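Local coordinates for protein NAD-dependent aldehyde dehydrogenase (Burkholderia multivorans, PDB 5UJU) that probably oxidises aldehydes to carboxylic acids with NAD+ as electron acceptor, perhaps including glutamate gamma-semialdehyde, at residues S117-V122 against I202-T207; E136-V141 against Q147-A152; E478-H483 against G508-S513. All coordinates share one frame; numbering follows the deposited sequence.

Overall arrangement
The three contacts lie apart in one aldehyde dehydrogenase chain. Contact 1 joins a helix to a strand of the Rossmann-like sheet, contact 2 joins two later helices, and contact 3 sits by the strand that is outermost in this chain, where the other large sheet runs on into the second subunit. Centres of contacts 1 and 2 are about 30 Å apart, those of 2 and 3 about 31 Å, on opposite sides of the chain's centre, and those of 1 and 3 about 35 Å. Contacts 1 and 3 touch the second subunit, whereas no other chain reaches contact 2. The side chain of Gln147 in contact 2 is about 13 Å from the sodium ion bound at Gly348 and Gly458.

Contact 1. Residues S117-V122 against I202-T207; sequences SAWIGV and IVPRGT
Trp119 turns its CG beside its own backbone N (chi1 -48°), which carries the six-membered end of the indole toward Ile202 and Pro204. On Ile202 the branch that does the touching is CG2, set beside the carbonyl carbon, while CG1 and CD1 lead away from the indole. The methyl CG2 meets the ring at its edge, near the ring plane, with Ile202 CG2 3.7 Å from Trp119 CZ3. Right beside it, in the same plane, the strand's own backbone arrives: Ile202 O stands 3.7 Å from Trp119 CH2, so the ring edge meets a carbonyl oxygen as well as a methyl. Pro204, two residues on and so on the same side of the strand, brings its CG 4.1 Å from Trp119 CZ2, the proline side chain crossing the indole at about a right angle. Val203 between them faces away.

Nothing here is a hydrogen bond across the contact; it is largely apolar, with 125 Å² buried counting both sides, and is centred on one large side chain. The indole is fixed at its other end, where Trp119 NE1 bonds to Trp111 O two turns earlier in the same helix, and the Trp111 ring meets it at about 50°. Through this ring, helix 97-132 packs against strand 191-211, which with its parallel neighbours 234-238 and 290-296 belongs to a Rossmann-like sheet, consistent with the NAD-binding domain of the family. Ile202 also packs on strand 554-562 and on Leu175 of helix 158-175, and Val203 turns to Val506 of the second subunit.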
ATOM      1  N   SER A 117     -12.761  16.346   6.347  1.00 27.08           N
ATOM      2  CA  SER A 117     -13.227  17.524   5.616  1.00 26.77           C
ATOM      3  C   SER A 117     -12.271  18.693   5.800  1.00 29.03           C
ATOM      4  O   SER A 117     -12.093  19.500   4.882  1.00 31.99           O
ATOM      5  CB  SER A 117     -14.651  17.912   6.026  1.00 26.20           C
ATOM      6  OG  SER A 117     -14.667  18.491   7.324  1.00 34.22           O
ATOM      7  N   ALA A 118     -11.613  18.777   6.956  1.00 33.04           N
ATOM      8  CA  ALA A 118     -10.579  19.791   7.145  1.00 27.98           C
ATOM      9  C   ALA A 118      -9.325  19.476   6.333  1.00 30.07           C
ATOM     10  O   ALA A 118      -8.721  20.378   5.735  1.00 28.27           O
ATOM     11  CB  ALA A 118     -10.217  19.886   8.616  1.00 24.14           C
ATOM     12  N   TRP A 119      -8.894  18.215   6.328  1.00 27.32           N
ATOM     13  CA  TRP A 119      -7.675  17.878   5.586  1.00 25.53           C
ATOM     14  C   TRP A 119      -7.844  18.187   4.110  1.00 25.22           C
ATOM     15  O   TRP A 119      -6.964  18.796   3.485  1.00 25.48           O
ATOM     16  CB  TRP A 119      -7.299  16.409   5.774  1.00 21.49           C
ATOM     17  CG  TRP A 119      -7.316  15.943   7.178  1.00 24.14           C
ATOM     18  CD1 TRP A 119      -7.126  16.697   8.312  1.00 26.62           C
ATOM     19  CD2 TRP A 119      -7.575  14.611   7.617  1.00 29.72           C
ATOM     20  NE1 TRP A 119      -7.237  15.900   9.430  1.00 27.78           N
ATOM     21  CE2 TRP A 119      -7.519  14.616   9.030  1.00 28.56           C
ATOM     22  CE3 TRP A 119      -7.836  13.404   6.952  1.00 27.91           C
ATOM     23  CZ2 TRP A 119      -7.731  13.465   9.784  1.00 27.40           C
ATOM     24  CZ3 TRP A 119      -8.041  12.256   7.709  1.00 25.94           C
ATOM     25  CH2 TRP A 119      -7.982  12.296   9.105  1.00 27.35           C
ATOM     26  N   ILE A 120      -8.989  17.797   3.545  1.00 27.22           N
ATOM     27  CA  ILE A 120      -9.250  18.031   2.124  1.00 27.63           C
ATOM     28  C   ILE A 120      -9.481  19.516   1.866  1.00 30.36           C
ATOM     29  O   ILE A 120      -8.924  20.097   0.929  1.00 28.25           O
ATOM     30  CB  ILE A 120     -10.454  17.182   1.656  1.00 27.71           C
ATOM     31  CG1 ILE A 120     -10.245  15.675   1.937  1.00 23.89           C
ATOM     32  CG2 ILE A 120     -10.769  17.439   0.179  1.00 30.18           C
ATOM     33  CD1 ILE A 120      -9.097  15.046   1.220  1.00 33.79           C
ATOM     34  N   GLY A 121     -10.307  20.157   2.701  1.00 30.05           N
ATOM     35  CA  GLY A 121     -10.599  21.563   2.473  1.00 23.84           C
ATOM     36  C   GLY A 121      -9.359  22.430   2.546  1.00 27.77           C
ATOM     37  O   GLY A 121      -9.115  23.271   1.671  1.00 28.06           O
ATOM     38  N   VAL A 122      -8.543  22.228   3.585  1.00 25.33           N
ATOM     39  CA  VAL A 122      -7.309  22.997   3.704  1.00 28.01           C
ATOM     40  C   VAL A 122      -6.398  22.722   2.505  1.00 23.93           C
ATOM     41  O   VAL A 122      -5.783  23.639   1.942  1.00 23.94           O
ATOM     42  CB  VAL A 122      -6.617  22.684   5.046  1.00 25.09           C
ATOM     43  CG1 VAL A 122      -5.146  23.102   5.028  1.00 27.07           C
ATOM     44  CG2 VAL A 122      -7.358  23.368   6.214  1.00 22.96           C
ATOM     45  N   ILE A 202     -10.891   7.977  11.509  1.00 29.20           N
ATOM     46  CA  ILE A 202      -9.773   7.994  10.567  1.00 31.74           C
ATOM     47  C   ILE A 202      -8.559   8.582  11.273  1.00 27.05           C
ATOM     48  O   ILE A 202      -8.593   9.727  11.731  1.00 32.67           O
ATOM     49  CB  ILE A 202     -10.113   8.810   9.313  1.00 36.12           C
ATOM     50  CG1 ILE A 202     -11.417   8.333   8.682  1.00 37.21           C
ATOM     51  CG2 ILE A 202      -8.969   8.741   8.310  1.00 37.80           C
ATOM     52  CD1 ILE A 202     -11.364   6.967   8.209  1.00 34.30           C
ATOM     53  N   VAL A 203      -7.477   7.823  11.325  1.00 26.78           N
ATOM     54  CA  VAL A 203      -6.266   8.210  12.034  1.00 30.51           C
ATOM     55  C   VAL A 203      -5.117   8.340  11.036  1.00 34.13           C
ATOM     56  O   VAL A 203      -4.811   7.383  10.316  1.00 32.57           O
ATOM     57  CB  VAL A 203      -5.919   7.200  13.140  1.00 35.25           C
ATOM     58  CG1 VAL A 203      -4.657   7.623  13.877  1.00 38.39           C
ATOM     59  CG2 VAL A 203      -7.094   7.082  14.133  1.00 38.98           C
ATOM     60  N   PRO A 204      -4.485   9.507  10.923  1.00 29.17           N
ATOM     61  CA  PRO A 204      -3.285   9.627  10.091  1.00 30.48           C
ATOM     62  C   PRO A 204      -2.166   8.765  10.640  1.00 30.88           C
ATOM     63  O   PRO A 204      -2.181   8.357  11.800  1.00 28.91           O
ATOM     64  CB  PRO A 204      -2.924  11.113  10.193  1.00 31.93           C
ATOM     65  CG  PRO A 204      -4.162  11.762  10.712  1.00 39.39           C
ATOM     66  CD  PRO A 204      -4.825  10.774  11.581  1.00 32.39           C
ATOM     67  N   ARG A 205      -1.189   8.464   9.770  1.00 24.35           N
ATOM     68  CA  ARG A 205      -0.014   7.724  10.220  1.00 24.01           C
ATOM     69  C   ARG A 205       0.840   8.548  11.184  1.00 25.50           C
ATOM     70  O   ARG A 205       1.353   8.021  12.176  1.00 27.08           O
ATOM     71  CB  ARG A 205       0.808   7.278   9.010  1.00 24.14           C
ATOM     72  CG  ARG A 205       0.124   6.180   8.223  1.00 23.88           C
ATOM     73  CD  ARG A 205       0.145   4.871   8.990  1.00 31.40           C
ATOM     74  NE  ARG A 205      -0.154   3.758   8.097  1.00 38.49           N
ATOM     75  CZ  ARG A 205       0.154   2.490   8.341  1.00 42.59           C
ATOM     76  NH1 ARG A 205       0.775   2.160   9.471  1.00 39.77           N
ATOM     77  NH2 ARG A 205      -0.147   1.558   7.435  1.00 41.51           N
ATOM     78  N   GLY A 206       1.030   9.831  10.901  1.00 23.65           N
ATOM     79  CA  GLY A 206       1.906  10.631  11.730  1.00 25.37           C
ATOM     80  C   GLY A 206       2.590  11.729  10.950  1.00 28.66           C
ATOM     81  O   GLY A 206       1.924  12.545  10.306  1.00 28.99           O
ATOM     82  N   THR A 207       3.916  11.772  11.004  1.00 27.87           N
ATOM     83  CA  THR A 207       4.673  12.774  10.273  1.00 28.22           C
ATOM     84  C   THR A 207       5.245  12.166   9.000  1.00 28.87           C
ATOM     85  O   THR A 207       5.943  11.147   9.045  1.00 25.29           O
ATOM     86  CB  THR A 207       5.782  13.356  11.144  1.00 27.62           C
ATOM     87  OG1 THR A 207       5.185  14.044  12.251  1.00 26.83           O
ATOM     88  CG2 THR A 207       6.634  14.344  10.354  1.00 25.18           C
TER

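Contact 2. Residues E136-V141 against Q147-A152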
ATOM      1  N   GLU A 136       5.093  33.829  -9.437  1.00 31.24           N
ATOM      2  CA  GLU A 136       6.191  33.846  -8.473  1.00 26.48           C
ATOM      3  C   GLU A 136       6.885  32.492  -8.402  1.00 26.69           C
ATOM      4  O   GLU A 136       8.119  32.411  -8.371  1.00 29.99           O
ATOM      5  CB  GLU A 136       5.667  34.240  -7.091  1.00 27.63           C
ATOM      6  CG  GLU A 136       6.688  34.078  -5.987  1.00 34.08           C
ATOM      7  CD  GLU A 136       6.101  34.314  -4.591  1.00 29.73           C
ATOM      8  OE1 GLU A 136       4.878  34.477  -4.479  1.00 28.28           O
ATOM      9  OE2 GLU A 136       6.876  34.347  -3.624  1.00 27.18           O
ATOM     10  N   ILE A 137       6.100  31.415  -8.368  1.00 28.59           N
ATOM     11  CA  ILE A 137       6.654  30.066  -8.345  1.00 23.48           C
ATOM     12  C   ILE A 137       7.381  29.748  -9.660  1.00 23.76           C
ATOM     13  O   ILE A 137       8.450  29.121  -9.661  1.00 25.44           O
ATOM     14  CB  ILE A 137       5.530  29.061  -8.038  1.00 26.91           C
ATOM     15  CG1 ILE A 137       5.026  29.266  -6.598  1.00 32.47           C
ATOM     16  CG2 ILE A 137       5.994  27.621  -8.240  1.00 27.30           C
ATOM     17  CD1 ILE A 137       3.774  28.471  -6.253  1.00 26.03           C
ATOM     18  N   ALA A 138       6.844  30.199 -10.791  1.00 25.58           N
ATOM     19  CA  ALA A 138       7.509  29.921 -12.067  1.00 28.33           C
ATOM     20  C   ALA A 138       8.929  30.478 -12.085  1.00 30.07           C
ATOM     21  O   ALA A 138       9.878  29.783 -12.473  1.00 34.97           O
ATOM     22  CB  ALA A 138       6.697  30.495 -13.224  1.00 26.11           C
ATOM     23  N   TYR A 139       9.097  31.735 -11.666  1.00 25.95           N
ATOM     24  CA  TYR A 139      10.435  32.322 -11.638  1.00 28.01           C
ATOM     25  C   TYR A 139      11.361  31.586 -10.672  1.00 31.85           C
ATOM     26  O   TYR A 139      12.552  31.411 -10.958  1.00 25.48           O
ATOM     27  CB  TYR A 139      10.354  33.811 -11.289  1.00 31.78           C
ATOM     28  CG  TYR A 139       9.920  34.646 -12.474  1.00 37.79           C
ATOM     29  CD1 TYR A 139      10.760  34.797 -13.570  1.00 41.97           C
ATOM     30  CD2 TYR A 139       8.686  35.290 -12.496  1.00 38.32           C
ATOM     31  CE1 TYR A 139      10.383  35.552 -14.667  1.00 42.10           C
ATOM     32  CE2 TYR A 139       8.299  36.057 -13.590  1.00 39.61           C
ATOM     33  CZ  TYR A 139       9.155  36.181 -14.675  1.00 41.30           C
ATOM     34  OH  TYR A 139       8.794  36.933 -15.772  1.00 39.29           O
ATOM     35  N   SER A 140      10.838  31.135  -9.532  1.00 29.68           N
ATOM     36  CA  SER A 140      11.697  30.417  -8.597  1.00 23.73           C
ATOM     37  C   SER A 140      12.142  29.073  -9.158  1.00 28.84           C
ATOM     38  O   SER A 140      13.251  28.615  -8.861  1.00 27.85           O
ATOM     39  CB  SER A 140      10.981  30.214  -7.261  1.00 24.05           C
ATOM     40  OG  SER A 140       9.960  29.232  -7.345  1.00 28.68           O
ATOM     41  N   VAL A 141      11.287  28.422  -9.951  1.00 25.99           N
ATOM     42  CA  VAL A 141      11.662  27.168 -10.598  1.00 26.63           C
ATOM     43  C   VAL A 141      12.684  27.424 -11.704  1.00 30.05           C
ATOM     44  O   VAL A 141      13.689  26.706 -11.822  1.00 28.74           O
ATOM     45  CB  VAL A 141      10.391  26.462 -11.114  1.00 26.63           C
ATOM     46  CG1 VAL A 141      10.721  25.370 -12.158  1.00 22.64           C
ATOM     47  CG2 VAL A 141       9.602  25.878  -9.920  1.00 23.86           C
ATOM     48  N   GLN A 147      14.821  25.385 -15.979  1.00 34.33           N
ATOM     49  CA  GLN A 147      13.749  25.293 -16.959  1.00 33.29           C
ATOM     50  C   GLN A 147      13.474  26.657 -17.579  1.00 32.09           C
ATOM     51  O   GLN A 147      13.467  27.681 -16.888  1.00 32.94           O
ATOM     52  CB  GLN A 147      12.474  24.737 -16.313  1.00 27.35           C
ATOM     53  CG  GLN A 147      12.516  23.234 -16.129  1.00 33.42           C
ATOM     54  CD  GLN A 147      11.392  22.686 -15.276  1.00 40.25           C
ATOM     55  OE1 GLN A 147      10.410  23.367 -14.992  1.00 35.87           O
ATOM     56  NE2 GLN A 147      11.521  21.430 -14.885  1.00 51.13           N
ATOM     57  N   ALA A 148      13.271  26.666 -18.895  1.00 30.19           N
ATOM     58  CA  ALA A 148      12.820  27.870 -19.577  1.00 28.95           C
ATOM     59  C   ALA A 148      11.469  28.305 -19.016  1.00 28.64           C
ATOM     60  O   ALA A 148      10.709  27.503 -18.467  1.00 28.97           O
ATOM     61  CB  ALA A 148      12.713  27.639 -21.091  1.00 30.10           C
ATOM     62  N   PHE A 149      11.170  29.595 -19.155  1.00 38.27           N
ATOM     63  CA  PHE A 149      10.071  30.166 -18.375  1.00 32.69           C
ATOM     64  C   PHE A 149       8.753  29.432 -18.617  1.00 31.84           C
ATOM     65  O   PHE A 149       8.020  29.126 -17.667  1.00 35.36           O
ATOM     66  CB  PHE A 149       9.898  31.653 -18.660  1.00 35.65           C
ATOM     67  CG  PHE A 149       8.765  32.264 -17.864  1.00 39.19           C
ATOM     68  CD1 PHE A 149       7.546  32.553 -18.462  1.00 40.23           C
ATOM     69  CD2 PHE A 149       8.911  32.493 -16.509  1.00 38.27           C
ATOM     70  CE1 PHE A 149       6.502  33.094 -17.723  1.00 45.41           C
ATOM     71  CE2 PHE A 149       7.867  33.024 -15.759  1.00 40.64           C
ATOM     72  CZ  PHE A 149       6.664  33.330 -16.374  1.00 40.13           C
ATOM     73  N   MET A 150       8.413  29.169 -19.879  1.00 29.84           N
ATOM     74  CA  MET A 150       7.115  28.560 -20.160  1.00 29.81           C
ATOM     75  C   MET A 150       6.978  27.202 -19.480  1.00 32.43           C
ATOM     76  O   MET A 150       5.935  26.906 -18.879  1.00 31.96           O
ATOM     77  CB  MET A 150       6.892  28.434 -21.664  1.00 34.34           C
ATOM     78  CG  MET A 150       5.513  27.909 -22.047  1.00 55.79           C
ATOM     79  SD  MET A 150       4.140  28.996 -21.569  1.00 69.19           S
ATOM     80  CE  MET A 150       4.575  30.523 -22.407  1.00 71.46           C
ATOM     81  N   MET A 151       8.019  26.362 -19.547  1.00 31.31           N
ATOM     82  CA  MET A 151       7.962  25.086 -18.837  1.00 37.25           C
ATOM     83  C   MET A 151       8.006  25.287 -17.325  1.00 29.07           C
ATOM     84  O   MET A 151       7.344  24.564 -16.570  1.00 28.99           O
ATOM     85  CB  MET A 151       9.109  24.179 -19.275  1.00 34.74           C
ATOM     86  CG  MET A 151       9.168  22.890 -18.456  1.00 31.09           C
ATOM     87  SD  MET A 151      10.485  21.756 -18.964  1.00 35.36           S
ATOM     88  CE  MET A 151       9.849  21.247 -20.555  1.00 31.08           C
ATOM     89  N   ALA A 152       8.802  26.243 -16.858  1.00 29.97           N
ATOM     90  CA  ALA A 152       8.847  26.498 -15.424  1.00 30.81           C
ATOM     91  C   ALA A 152       7.463  26.867 -14.904  1.00 29.12           C
ATOM     92  O   ALA A 152       7.032  26.369 -13.861  1.00 30.44           O
ATOM     93  CB  ALA A 152       9.859  27.600 -15.125  1.00 25.43           C
TER
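Ala138 and Ala152 bring the backbones of two consecutive helices together, their CA atoms 5.0 Å apart; within the aldehyde dehydrogenase fold, helix 134-145 gives way to helix 149-156 after a short connection, with Ala148 at the N-cap position of the second. Small residues permit this approach, and a pair of aromatic rings closes one flank of it. Phe149 places CG anti to its backbone N (chi1 180°), which swings the ring back over the first helix. Its CE2 corner comes down on one face of the Tyr139 ring, 3.5 Å above the plane and over the centre, so that Phe149 CE2 is nearly as close to Tyr139 CE1 as to CZ. With the ring planes at 37°, Phe149 leans into its neighbour with a corner instead of lying flat on it. The same CE2 also rests against the methyl of Ala138, 3.8 Å from Ala138 CB, and in this way a single ring atom serves both residues. Tyr139 is anchored at its far end, where OH hydrogen-bonds to Asn51 ND2 in helix 50-60.

On the other flank the contact is made by Val141, Gln147 and Ala152. Val141 CG1, anti to the backbone N, touches Ala152 CB at 3.8 Å. The same Val141 CG1 lies 3.5 Å from Gln147 OE1, the glutamine side chain running on extended beyond CG to set its carboxamide beside the valine. The tightest meeting here is of methyl and backbone: Ala152 CB sits 3.4 Å from Ala138 O.

Contact 3. Residues E478-H483 against G508-S513; sequences EIAAEH and GGVALS
Gly508 O accepts a hydrogen bond from Asn537 ND2, and the methyl of Ala480 lies against it, Ala480 CB 3.7 Å from Gly508 O. The glycine itself is the close point of the contact. Without a side chain, it lets the helix backbone come in until Ala481 N is 3.8 Å from Gly508 CA and the two CA atoms, of Ala481 and Gly508, are 4.2 Å apart. Ala481 adds its methyl, with Ala481 CB 4.1 Å from Gly508 CA. The same Ala480 methyl reaches on to Val510, whose CG1 is lodged between backbone N and carbonyl carbon (chi1 58°); Val510 CG1 is thereby 4.2 Å from Ala480 CB, a light touch.

What turns the chain here is a Schellman motif. Gly509, with phi 53°, is its C-prime residue, and Val510 N and Gly509 N fold back to Ala505 O and Val506 O of the helix it ends. Past the turn the chain runs into strand 511-514, which pairs with 487-491 in a sheet that is probably that of the catalytic domain, as in the aldehyde dehydrogenase family. It is the outermost strand of that sheet within this chain, and Leu512 and Ser513 pair in parallel with a strand of the second subunit, so the sheet continues across the dimer interface.

No hydrogen bond links 478-483 to 508-513. The chemistry is of methyls and bare backbone, so the joint depends on close fit, with the buried carbonyl of Gly508 satisfied by Asn537 and not by the helix it faces.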
ATOM      1  N   GLU A 478      13.048  -6.089 -21.745  1.00 36.05           N
ATOM      2  CA  GLU A 478      13.988  -6.625 -20.770  1.00 35.19           C
ATOM      3  C   GLU A 478      14.649  -5.510 -19.975  1.00 38.97           C
ATOM      4  O   GLU A 478      14.770  -5.602 -18.747  1.00 39.70           O
ATOM      5  CB  GLU A 478      15.045  -7.476 -21.471  1.00 40.24           C
ATOM      6  CG  GLU A 478      16.167  -7.933 -20.566  1.00 43.06           C
ATOM      7  CD  GLU A 478      17.282  -8.646 -21.323  1.00 50.80           C
ATOM      8  OE1 GLU A 478      17.037  -9.158 -22.438  1.00 51.82           O
ATOM      9  OE2 GLU A 478      18.405  -8.695 -20.793  1.00 54.81           O
ATOM     10  N   ILE A 479      15.079  -4.449 -20.661  1.00 31.61           N
ATOM     11  CA  ILE A 479      15.813  -3.376 -19.999  1.00 33.83           C
ATOM     12  C   ILE A 479      14.895  -2.589 -19.076  1.00 34.90           C
ATOM     13  O   ILE A 479      15.304  -2.168 -17.987  1.00 35.71           O
ATOM     14  CB  ILE A 479      16.485  -2.473 -21.048  1.00 32.52           C
ATOM     15  CG1 ILE A 479      17.694  -3.195 -21.653  1.00 33.17           C
ATOM     16  CG2 ILE A 479      16.882  -1.122 -20.435  1.00 35.96           C
ATOM     17  CD1 ILE A 479      18.331  -2.466 -22.828  1.00 38.33           C
ATOM     18  N   ALA A 480      13.648  -2.361 -19.496  1.00 34.69           N
ATOM     19  CA  ALA A 480      12.694  -1.679 -18.626  1.00 31.25           C
ATOM     20  C   ALA A 480      12.448  -2.472 -17.346  1.00 34.86           C
ATOM     21  O   ALA A 480      12.386  -1.896 -16.254  1.00 32.29           O
ATOM     22  CB  ALA A 480      11.377  -1.435 -19.360  1.00 28.61           C
ATOM     23  N   ALA A 481      12.290  -3.792 -17.462  1.00 31.97           N
ATOM     24  CA  ALA A 481      12.019  -4.607 -16.283  1.00 34.34           C
ATOM     25  C   ALA A 481      13.235  -4.688 -15.368  1.00 37.53           C
ATOM     26  O   ALA A 481      13.099  -4.678 -14.141  1.00 35.66           O
ATOM     27  CB  ALA A 481      11.576  -6.006 -16.702  1.00 33.14           C
ATOM     28  N   GLU A 482      14.430  -4.784 -15.945  1.00 31.42           N
ATOM     29  CA  GLU A 482      15.626  -4.941 -15.129  1.00 36.39           C
ATOM     30  C   GLU A 482      16.141  -3.602 -14.618  1.00 33.46           C
ATOM     31  O   GLU A 482      16.471  -3.469 -13.437  1.00 36.67           O
ATOM     32  CB  GLU A 482      16.718  -5.657 -15.928  1.00 41.88           C
ATOM     33  CG  GLU A 482      18.046  -5.767 -15.181  1.00 60.99           C
ATOM     34  CD  GLU A 482      19.118  -6.506 -15.974  1.00 75.92           C
ATOM     35  OE1 GLU A 482      18.774  -7.167 -16.981  1.00 79.47           O
ATOM     36  OE2 GLU A 482      20.306  -6.406 -15.598  1.00 80.31           O
ATOM     37  N   HIS A 483      16.186  -2.588 -15.470  1.00 32.09           N
ATOM     38  CA  HIS A 483      16.795  -1.333 -15.065  1.00 37.24           C
ATOM     39  C   HIS A 483      15.785  -0.238 -14.740  1.00 39.97           C
ATOM     40  O   HIS A 483      16.189   0.828 -14.253  1.00 34.54           O
ATOM     41  CB  HIS A 483      17.761  -0.861 -16.156  1.00 34.60           C
ATOM     42  CG  HIS A 483      18.863  -1.835 -16.433  1.00 39.41           C
ATOM     43  ND1 HIS A 483      19.961  -1.969 -15.611  1.00 41.28           N
ATOM     44  CD2 HIS A 483      19.023  -2.745 -17.426  1.00 41.82           C
ATOM     45  CE1 HIS A 483      20.757  -2.910 -16.091  1.00 46.23           C
ATOM     46  NE2 HIS A 483      20.211  -3.397 -17.192  1.00 42.42           N
ATOM     47  N   GLY A 508       7.831  -4.879 -19.320  1.00 34.22           N
ATOM     48  CA  GLY A 508       8.657  -3.851 -18.716  1.00 32.07           C
ATOM     49  C   GLY A 508       7.967  -2.999 -17.661  1.00 36.33           C
ATOM     50  O   GLY A 508       8.629  -2.165 -17.039  1.00 36.39           O
ATOM     51  N   GLY A 509       6.661  -3.186 -17.456  1.00 29.68           N
ATOM     52  CA  GLY A 509       5.885  -2.352 -16.555  1.00 27.56           C
ATOM     53  C   GLY A 509       6.022  -0.868 -16.834  1.00 29.41           C
ATOM     54  O   GLY A 509       6.276  -0.083 -15.915  1.00 29.93           O
ATOM     55  N   VAL A 510       5.841  -0.466 -18.090  1.00 33.01           N
ATOM     56  CA  VAL A 510       6.142   0.891 -18.528  1.00 32.83           C
ATOM     57  C   VAL A 510       5.040   1.370 -19.461  1.00 32.20           C
ATOM     58  O   VAL A 510       4.524   0.607 -20.287  1.00 28.88           O
ATOM     59  CB  VAL A 510       7.528   0.963 -19.211  1.00 31.16           C
ATOM     60  CG1 VAL A 510       7.594   0.020 -20.417  1.00 31.47           C
ATOM     61  CG2 VAL A 510       7.880   2.387 -19.612  1.00 23.37           C
ATOM     62  N   ALA A 511       4.671   2.637 -19.312  1.00 31.08           N
ATOM     63  CA  ALA A 511       3.642   3.238 -20.147  1.00 34.17           C
ATOM     64  C   ALA A 511       4.114   3.348 -21.596  1.00 33.28           C
ATOM     65  O   ALA A 511       5.265   3.698 -21.870  1.00 30.28           O
ATOM     66  CB  ALA A 511       3.270   4.617 -19.601  1.00 28.54           C
ATOM     67  N   LEU A 512       3.213   3.047 -22.523  1.00 30.28           N
ATOM     68  CA  LEU A 512       3.517   2.971 -23.950  1.00 30.11           C
ATOM     69  C   LEU A 512       2.908   4.141 -24.713  1.00 30.18           C
ATOM     70  O   LEU A 512       1.718   4.438 -24.560  1.00 35.48           O
ATOM     71  CB  LEU A 512       2.997   1.666 -24.534  1.00 27.70           C
ATOM     72  CG  LEU A 512       3.276   1.443 -26.022  1.00 29.76           C
ATOM     73  CD1 LEU A 512       4.764   1.274 -26.267  1.00 28.65           C
ATOM     74  CD2 LEU A 512       2.502   0.240 -26.530  1.00 29.64           C
ATOM     75  N   SER A 513       3.714   4.774 -25.563  1.00 34.52           N
ATOM     76  CA  SER A 513       3.248   5.768 -26.523  1.00 31.15           C
ATOM     77  C   SER A 513       3.440   5.223 -27.932  1.00 34.73           C
ATOM     78  O   SER A 513       4.483   4.634 -28.239  1.00 34.78           O
ATOM     79  CB  SER A 513       4.003   7.093 -26.342  1.00 32.65           C
ATOM     80  OG  SER A 513       3.806   7.623 -25.023  1.00 33.44           O
TER